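Local coordinates for protein uronate isomerase (Caulobacter crescentus, PDB 2Q01) that catalyses the isomerisation of D-glucuronate to D-fructuronate and of D-galacturonate to D-tagaturonate, aldose-to-ketose steps in uronate breakdown, at residues Asp60-Pro65 with Val117-Val122; Ala201-Glu206 with Glu233-Arg238; Tyr226-Tyr231 with Glu285-Gln290. All coordinates share one frame; numbering follows the deposited sequence.

Contact 1 (Asp60-Pro65 with Val117-Val122)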
# COMPACT_ATOMS: atom_id res chain seq x y z
N ASP B 60 28.99 10.65 21.67
CA ASP B 60 29.33 11.45 20.49
C ASP B 60 29.39 10.68 19.17
O ASP B 60 29.26 11.26 18.10
CB ASP B 60 30.65 12.20 20.71
CG ASP B 60 30.42 13.65 21.09
OD1 ASP B 60 30.91 14.53 20.35
OD2 ASP B 60 29.75 13.90 22.12
N LEU B 61 29.57 9.36 19.26
CA LEU B 61 29.69 8.52 18.08
C LEU B 61 28.37 7.85 17.71
O LEU B 61 28.00 7.77 16.53
CB LEU B 61 30.80 7.48 18.29
CG LEU B 61 31.07 6.42 17.22
CD1 LEU B 61 31.73 7.02 16.00
CD2 LEU B 61 31.92 5.31 17.80
N LEU B 62 27.65 7.36 18.73
CA LEU B 62 26.47 6.54 18.50
C LEU B 62 25.15 7.25 18.78
O LEU B 62 24.20 7.11 18.02
CB LEU B 62 26.54 5.24 19.31
CG LEU B 62 27.69 4.27 19.02
CD1 LEU B 62 27.95 3.37 20.22
CD2 LEU B 62 27.42 3.43 17.77
N LEU B 63 25.12 8.03 19.86
CA LEU B 63 23.87 8.60 20.36
C LEU B 63 23.53 10.00 19.82
O LEU B 63 22.45 10.20 19.26
CB LEU B 63 23.87 8.59 21.90
CG LEU B 63 22.71 9.23 22.66
CD1 LEU B 63 21.34 8.62 22.32
CD2 LEU B 63 22.98 9.13 24.15
N ALA B 64 24.45 10.94 19.99
CA ALA B 64 24.22 12.35 19.62
C ALA B 64 24.01 12.65 18.13
O ALA B 64 23.11 13.43 17.80
CB ALA B 64 25.31 13.25 20.22
N PRO B 65 24.83 12.07 17.22
CA PRO B 65 24.57 12.46 15.83
C PRO B 65 23.50 11.63 15.09
O PRO B 65 23.18 11.95 13.94
CB PRO B 65 25.93 12.27 15.17
CG PRO B 65 26.56 11.16 15.92
CD PRO B 65 25.96 11.13 17.31
N VAL B 117 18.68 -4.28 15.34
CA VAL B 117 19.57 -5.10 14.52
C VAL B 117 20.93 -4.42 14.30
O VAL B 117 21.97 -5.06 14.49
CB VAL B 117 18.90 -5.49 13.17
CG1 VAL B 117 19.86 -6.27 12.29
CG2 VAL B 117 17.64 -6.32 13.40
N TRP B 118 20.93 -3.13 13.93
CA TRP B 118 22.18 -2.42 13.61
C TRP B 118 23.08 -2.19 14.81
O TRP B 118 24.28 -2.42 14.73
CB TRP B 118 21.92 -1.07 12.93
CG TRP B 118 21.11 -1.13 11.67
CD1 TRP B 118 21.17 -2.08 10.68
CD2 TRP B 118 20.14 -0.16 11.24
NE1 TRP B 118 20.28 -1.77 9.68
CE2 TRP B 118 19.64 -0.60 9.99
CE3 TRP B 118 19.64 1.03 11.79
CZ2 TRP B 118 18.66 0.11 9.29
CZ3 TRP B 118 18.67 1.73 11.09
CH2 TRP B 118 18.18 1.27 9.85
N LEU B 119 22.50 -1.75 15.92
CA LEU B 119 23.27 -1.46 17.13
C LEU B 119 23.80 -2.70 17.81
O LEU B 119 24.92 -2.68 18.32
CB LEU B 119 22.45 -0.64 18.13
CG LEU B 119 22.38 0.87 17.94
CD1 LEU B 119 21.41 1.44 18.96
CD2 LEU B 119 23.74 1.52 18.09
N ASN B 120 23.02 -3.78 17.81
CA ASN B 120 23.50 -5.05 18.36
C ASN B 120 24.57 -5.72 17.49
O ASN B 120 25.39 -6.46 18.01
CB ASN B 120 22.35 -6.02 18.66
CG ASN B 120 21.54 -5.61 19.89
OD1 ASN B 120 22.10 -5.13 20.89
ND2 ASN B 120 20.23 -5.80 19.83
N HIS B 121 24.54 -5.44 16.19
CA HIS B 121 25.64 -5.80 15.29
C HIS B 121 26.90 -5.04 15.69
O HIS B 121 27.97 -5.63 15.79
CB HIS B 121 25.25 -5.51 13.83
CG HIS B 121 26.26 -5.95 12.81
ND1 HIS B 121 25.98 -6.88 11.84
CD2 HIS B 121 27.53 -5.55 12.59
CE1 HIS B 121 27.04 -7.06 11.07
NE2 HIS B 121 28.00 -6.26 11.51
N VAL B 122 26.77 -3.74 15.93
CA VAL B 122 27.90 -2.90 16.34
C VAL B 122 28.47 -3.36 17.69
O VAL B 122 29.68 -3.48 17.86
CB VAL B 122 27.52 -1.39 16.38
CG1 VAL B 122 28.68 -0.54 16.88
CG2 VAL B 122 27.11 -0.92 15.00
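Leu62 meets Leu119 and Val122 in the helical region between strands 37-39 and 165-169, two neighbouring strands of the parallel sheet of this TIM-barrel-family enzyme. One methyl does the touching from the Leu62 side: its CD2 lies 4.2 Å from CD2 of Leu119 and 4.3 Å from CG1 of Val122. These two partners are three residues apart, one turn of helix 114-126, and present a branched apolar surface to the single leucine. The Leu62 and Leu119 side chains run past each other in opposite directions and meet by their CD2 branches. With CG of Leu62 beside the backbone N (chi1 -62°), the side chain continues toward helix 114-126 and brings CD2 to it. The contact is purely van der Waals and fairly loose, with the backbones well apart: even the nearest CA atoms, of Leu62 and Leu119, are 8.7 Å from each other. Further helices contribute to the apolar surroundings. Trp100 of helix 96-105 and Ile145 of helix 138-149 pack on Leu62, while Phe103 touches both Leu119 and Leu63. On helix 114-126, Trp118 makes a cation-pi contact with Arg428 and packs on Val431, both of helix 425-445. The Val122 turn is set by a regular helical bond, with Val122 N donating to Trp118 O at 3.1 Å.

Contact 2 (Ala201-Glu206 with Glu233-Arg238)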
# COMPACT_ATOMS: atom_id res chain seq x y z
N ALA B 201 20.81 23.60 -1.95
CA ALA B 201 20.81 24.89 -1.27
C ALA B 201 20.87 26.10 -2.22
O ALA B 201 20.44 27.19 -1.86
CB ALA B 201 21.94 24.96 -0.25
N VAL B 202 21.38 25.90 -3.44
CA VAL B 202 21.45 26.98 -4.43
C VAL B 202 20.38 26.82 -5.51
O VAL B 202 20.40 27.49 -6.54
CB VAL B 202 22.87 27.14 -5.07
CG1 VAL B 202 23.90 27.50 -4.02
CG2 VAL B 202 23.30 25.88 -5.81
N ILE B 203 19.44 25.91 -5.26
CA ILE B 203 18.33 25.64 -6.18
C ILE B 203 16.99 25.95 -5.51
O ILE B 203 16.10 26.52 -6.14
CB ILE B 203 18.39 24.19 -6.73
CG1 ILE B 203 19.63 24.02 -7.61
CG2 ILE B 203 17.09 23.83 -7.49
CD1 ILE B 203 19.68 22.76 -8.45
N ASP B 204 16.85 25.59 -4.24
CA ASP B 204 15.64 25.89 -3.48
C ASP B 204 15.71 27.30 -2.91
O ASP B 204 16.49 27.57 -2.00
CB ASP B 204 15.43 24.87 -2.36
CG ASP B 204 14.01 24.89 -1.80
OD1 ASP B 204 13.71 24.06 -0.91
OD2 ASP B 204 13.18 25.72 -2.24
N PHE B 205 14.90 28.20 -3.46
CA PHE B 205 14.78 29.57 -2.96
C PHE B 205 13.95 29.67 -1.67
O PHE B 205 14.00 30.68 -0.96
CB PHE B 205 14.21 30.50 -4.04
CG PHE B 205 15.22 30.99 -5.04
CD1 PHE B 205 15.42 30.32 -6.24
CD2 PHE B 205 15.97 32.13 -4.79
CE1 PHE B 205 16.35 30.77 -7.18
CE2 PHE B 205 16.91 32.59 -5.72
CZ PHE B 205 17.09 31.91 -6.92
N GLU B 206 13.19 28.62 -1.35
CA GLU B 206 12.44 28.54 -0.10
C GLU B 206 13.28 28.01 1.06
O GLU B 206 12.83 27.98 2.21
CB GLU B 206 11.18 27.68 -0.26
CG GLU B 206 10.03 28.38 -0.98
CD GLU B 206 8.85 27.46 -1.24
OE1 GLU B 206 9.02 26.46 -1.98
OE2 GLU B 206 7.76 27.74 -0.70
N GLU B 233 26.96 28.21 -15.66
CA GLU B 233 28.41 28.01 -15.76
C GLU B 233 29.05 27.67 -14.42
O GLU B 233 29.98 26.87 -14.36
CB GLU B 233 29.12 29.22 -16.37
CG GLU B 233 29.56 29.01 -17.81
CD GLU B 233 30.50 27.82 -17.99
OE1 GLU B 233 31.51 27.75 -17.26
OE2 GLU B 233 30.22 26.96 -18.85
N ALA B 234 28.53 28.27 -13.36
CA ALA B 234 28.99 28.00 -12.00
C ALA B 234 28.67 26.57 -11.56
O ALA B 234 29.43 25.98 -10.80
CB ALA B 234 28.40 29.00 -11.04
N HIS B 235 27.55 26.04 -12.04
CA HIS B 235 27.18 24.65 -11.77
C HIS B 235 28.05 23.66 -12.53
O HIS B 235 28.41 22.61 -12.00
CB HIS B 235 25.72 24.40 -12.13
CG HIS B 235 24.76 24.69 -11.03
ND1 HIS B 235 24.73 23.96 -9.86
CD2 HIS B 235 23.76 25.60 -10.93
CE1 HIS B 235 23.77 24.42 -9.08
NE2 HIS B 235 23.16 25.41 -9.70
N ARG B 236 28.39 24.01 -13.78
CA ARG B 236 29.24 23.17 -14.61
C ARG B 236 30.66 23.08 -14.06
O ARG B 236 31.23 21.99 -13.99
CB ARG B 236 29.28 23.69 -16.04
CG ARG B 236 28.02 23.41 -16.83
CD ARG B 236 28.19 23.79 -18.30
NE ARG B 236 26.92 24.20 -18.88
CZ ARG B 236 26.54 25.46 -19.08
NH1 ARG B 236 27.36 26.46 -18.77
NH2 ARG B 236 25.35 25.72 -19.60
N LEU B 237 31.20 24.23 -13.65
CA LEU B 237 32.54 24.30 -13.07
C LEU B 237 32.64 23.57 -11.73
O LEU B 237 33.66 22.95 -11.43
CB LEU B 237 32.99 25.76 -12.92
CG LEU B 237 33.28 26.59 -14.17
CD1 LEU B 237 33.80 27.95 -13.77
CD2 LEU B 237 34.26 25.90 -15.13
N ARG B 238 31.58 23.64 -10.93
CA ARG B 238 31.56 22.96 -9.64
C ARG B 238 31.38 21.46 -9.80
O ARG B 238 32.00 20.68 -9.09
CB ARG B 238 30.50 23.55 -8.70
CG ARG B 238 30.87 24.92 -8.13
CD ARG B 238 32.26 24.91 -7.54
NE ARG B 238 32.29 24.29 -6.23
CZ ARG B 238 33.39 23.81 -5.66
NH1 ARG B 238 33.33 23.26 -4.45
NH2 ARG B 238 34.55 23.86 -6.29
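The loop between strand 192-194 and helix 210-221 packs on helix 228-244 where Val202 and Ile203 meet the imidazole of His235. The closest touch is Val202 CG2 on His235 CE1, at 3.6 Å; the same methyl is 3.9 Å from His235 NE2. Ile203 adds a lighter contact through CG1, 4.3 Å from His235 NE2. Both aliphatic groups approach the ring obliquely. Val202 and His235 reach toward each other from opposite directions, and with chi1 at -62° it is the CG2 methyl of Val202, held between its own backbone N and carbonyl carbon, that meets the ring.

Although the contact itself is apolar, the imidazole is fixed by polar bonds at both nitrogens: ND1 to the hydroxyl of Tyr197 and NE2 to that of Tyr231. The Tyr231 hydroxyl also makes a probable hydrogen bond with Val202 O, so it links loop and helix beside the packed methyl. Tyr231 further meets the His235 ring in a T-shaped stack, and Phe217, Met295 and Met298 also pack on His235.

Each segment also has a polar bond of its own. Asp204 OD2 accepts from Glu206 N at 3.0 Å in an Asx turn, the donor standing 56° out of the carboxylate plane. One turn of helix carries a salt bridge from Arg236 NH1 to Glu233 OE2, 2.9 Å long. The loop after strand 192-194 is a beta-to-alpha connection, consistent with the TIM-barrel clan, packed here on the later helix 228-244 that precedes strand 249-252.

Contact 3 (Tyr226-Tyr231 with Glu285-Gln290)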
# COMPACT_ATOMS: atom_id res chain seq x y z
N TYR B 226 24.27 35.39 -9.60
CA TYR B 226 22.95 36.01 -9.61
C TYR B 226 22.52 36.43 -11.03
O TYR B 226 21.66 37.29 -11.19
CB TYR B 226 22.91 37.21 -8.65
CG TYR B 226 23.40 36.90 -7.24
CD1 TYR B 226 22.57 36.29 -6.30
CD2 TYR B 226 24.70 37.22 -6.86
CE1 TYR B 226 23.02 36.02 -5.01
CE2 TYR B 226 25.17 36.94 -5.57
CZ TYR B 226 24.32 36.34 -4.66
OH TYR B 226 24.78 36.07 -3.39
N SER B 227 23.14 35.82 -12.03
CA SER B 227 22.77 36.00 -13.44
C SER B 227 22.78 34.63 -14.12
O SER B 227 23.68 33.83 -13.89
CB SER B 227 23.74 36.97 -14.13
OG SER B 227 23.69 36.85 -15.53
N TRP B 228 21.78 34.39 -14.96
CA TRP B 228 21.40 33.04 -15.40
C TRP B 228 22.46 32.17 -16.07
O TRP B 228 22.78 31.09 -15.57
CB TRP B 228 20.12 33.09 -16.24
CG TRP B 228 19.66 31.77 -16.80
CD1 TRP B 228 19.52 31.44 -18.12
CD2 TRP B 228 19.27 30.60 -16.06
NE1 TRP B 228 19.06 30.15 -18.25
CE2 TRP B 228 18.90 29.61 -17.00
CE3 TRP B 228 19.19 30.29 -14.69
CZ2 TRP B 228 18.45 28.34 -16.61
CZ3 TRP B 228 18.76 29.03 -14.31
CH2 TRP B 228 18.39 28.07 -15.27
N LYS B 229 23.00 32.64 -17.19
CA LYS B 229 23.95 31.85 -17.97
C LYS B 229 25.24 31.56 -17.21
O LYS B 229 25.88 30.53 -17.43
CB LYS B 229 24.24 32.52 -19.32
CG LYS B 229 23.29 32.05 -20.43
CD LYS B 229 23.26 33.01 -21.62
CE LYS B 229 22.27 34.16 -21.39
NZ LYS B 229 22.31 35.17 -22.48
N SER B 230 25.61 32.46 -16.29
CA SER B 230 26.80 32.25 -15.47
C SER B 230 26.50 31.56 -14.14
O SER B 230 27.43 31.17 -13.42
CB SER B 230 27.56 33.57 -15.27
OG SER B 230 26.74 34.56 -14.69
N TYR B 231 25.22 31.42 -13.80
CA TYR B 231 24.78 30.57 -12.70
C TYR B 231 24.90 29.12 -13.17
O TYR B 231 25.33 28.24 -12.42
CB TYR B 231 23.34 30.91 -12.30
CG TYR B 231 22.64 29.89 -11.42
CD1 TYR B 231 22.81 29.91 -10.03
CD2 TYR B 231 21.78 28.94 -11.97
CE1 TYR B 231 22.15 28.99 -9.22
CE2 TYR B 231 21.13 28.01 -11.17
CZ TYR B 231 21.32 28.05 -9.80
OH TYR B 231 20.67 27.13 -9.01
N GLU B 285 8.84 26.08 -6.82
CA GLU B 285 8.56 24.74 -7.34
C GLU B 285 8.98 24.59 -8.79
O GLU B 285 9.58 23.58 -9.16
CB GLU B 285 7.07 24.42 -7.25
CG GLU B 285 6.71 23.29 -6.31
CD GLU B 285 7.29 21.95 -6.73
OE1 GLU B 285 8.28 21.51 -6.11
OE2 GLU B 285 6.76 21.33 -7.69
N LEU B 286 8.64 25.59 -9.60
CA LEU B 286 8.92 25.59 -11.03
C LEU B 286 10.42 25.62 -11.30
O LEU B 286 10.89 24.95 -12.21
CB LEU B 286 8.24 26.78 -11.72
CG LEU B 286 7.57 26.62 -13.09
CD1 LEU B 286 7.38 27.97 -13.76
CD2 LEU B 286 8.28 25.67 -14.05
N PHE B 287 11.15 26.40 -10.51
CA PHE B 287 12.60 26.50 -10.68
C PHE B 287 13.30 25.21 -10.28
O PHE B 287 14.17 24.75 -10.99
CB PHE B 287 13.17 27.69 -9.92
CG PHE B 287 14.63 27.94 -10.19
CD1 PHE B 287 15.06 28.44 -11.43
CD2 PHE B 287 15.59 27.70 -9.20
CE1 PHE B 287 16.41 28.68 -11.67
CE2 PHE B 287 16.94 27.93 -9.44
CZ PHE B 287 17.35 28.42 -10.68
N ARG B 288 12.89 24.63 -9.15
CA ARG B 288 13.38 23.31 -8.72
C ARG B 288 13.09 22.22 -9.76
O ARG B 288 13.94 21.36 -10.02
CB ARG B 288 12.78 22.93 -7.37
CG ARG B 288 13.36 23.69 -6.20
CD ARG B 288 12.89 23.11 -4.88
NE ARG B 288 11.45 22.91 -4.83
CZ ARG B 288 10.58 23.70 -4.21
NH1 ARG B 288 9.29 23.42 -4.22
NH2 ARG B 288 11.00 24.78 -3.57
N ALA B 289 11.90 22.27 -10.34
CA ALA B 289 11.52 21.44 -11.48
C ALA B 289 12.39 21.68 -12.72
O ALA B 289 12.86 20.73 -13.35
CB ALA B 289 10.04 21.64 -11.82
N GLN B 290 12.60 22.94 -13.08
CA GLN B 290 13.40 23.29 -14.26
C GLN B 290 14.86 22.89 -14.07
O GLN B 290 15.50 22.42 -15.01
CB GLN B 290 13.29 24.78 -14.60
CG GLN B 290 14.18 25.24 -15.77
CD GLN B 290 13.93 24.45 -17.05
OE1 GLN B 290 12.79 24.12 -17.37
NE2 GLN B 290 15.00 24.15 -17.78
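Aromatic packing carries this contact: the edge of Phe287, on helix 281-302, meets Trp228 and Tyr231, which lie three residues apart on the first turn of helix 228-244. Trp228 CZ3 comes to 3.6 Å from Phe287 CE1 and to 3.9 Å from Phe287 CZ. On Tyr231 the touching atom is CE2, 3.8 Å from Phe287 CZ; its OH, hydrogen-bonded to Val202 O, lies equally near Phe287 CE2. Both partners thus sit near the plane of the phenyl ring, at its rim, while Phe287 approaches each of their rings obliquely. Phe287 extends away from its helix with CG opposite the backbone N across the CA-CB bond (chi1 -173°), long enough to span segments whose nearest CA atoms, of Trp228 and Phe287, are 11.9 Å apart.

The polar bonds lie on helix 281-302, beside the aromatic contact. Arg288 NH1 forms a salt bridge with Glu285 OE1 at 2.9 Å, nearly straight (159° at the hydrogen); Glu285 OE1 accepts through its anti lone pair and lies close to the guanidinium plane of Arg288. Glu285 N lies above one face of the guanidinium, displaced toward its rim. Arg288 NH2 is bonded to Asp204 and Glu206, so the one cation gathers three carboxylates, and Glu285 OE1 has a second partner in Thr256 OG1. Gln290 is tied by OE1 to Leu262 N and by NE2 to Glu294.

Helix 264-276 packs alongside both segments: Phe271 meets the rings of Trp228 and Tyr231, and Leu274 touches Phe287. With Met291 set against Trp228 and Tyr231, three helices converge here, those of the two segments leading on to the adjacent parallel strands 249-252 and 305-308.

In the fold
All three contacts are buried; contact 1 lies on one side of the chain's centre, contacts 2 and 3 on the other. Contact 1 is the innermost, about 16 Å from the chain centre, against 21 Å for contact 2 and 26 Å for contact 3. It stands apart in the helical region between strands 37-39 and 165-169, its centre 34 Å and 40 Å from the other two, and relies on aliphatic branches alone. Contacts 2 and 3 have centres about 8 Å apart and share helix 228-244: the Tyr231 hydroxyl and the Asp204-Arg288 salt bridge join them directly. Contact 2 sets aliphatic groups on one imidazole, contact 3 joins three aromatic rings.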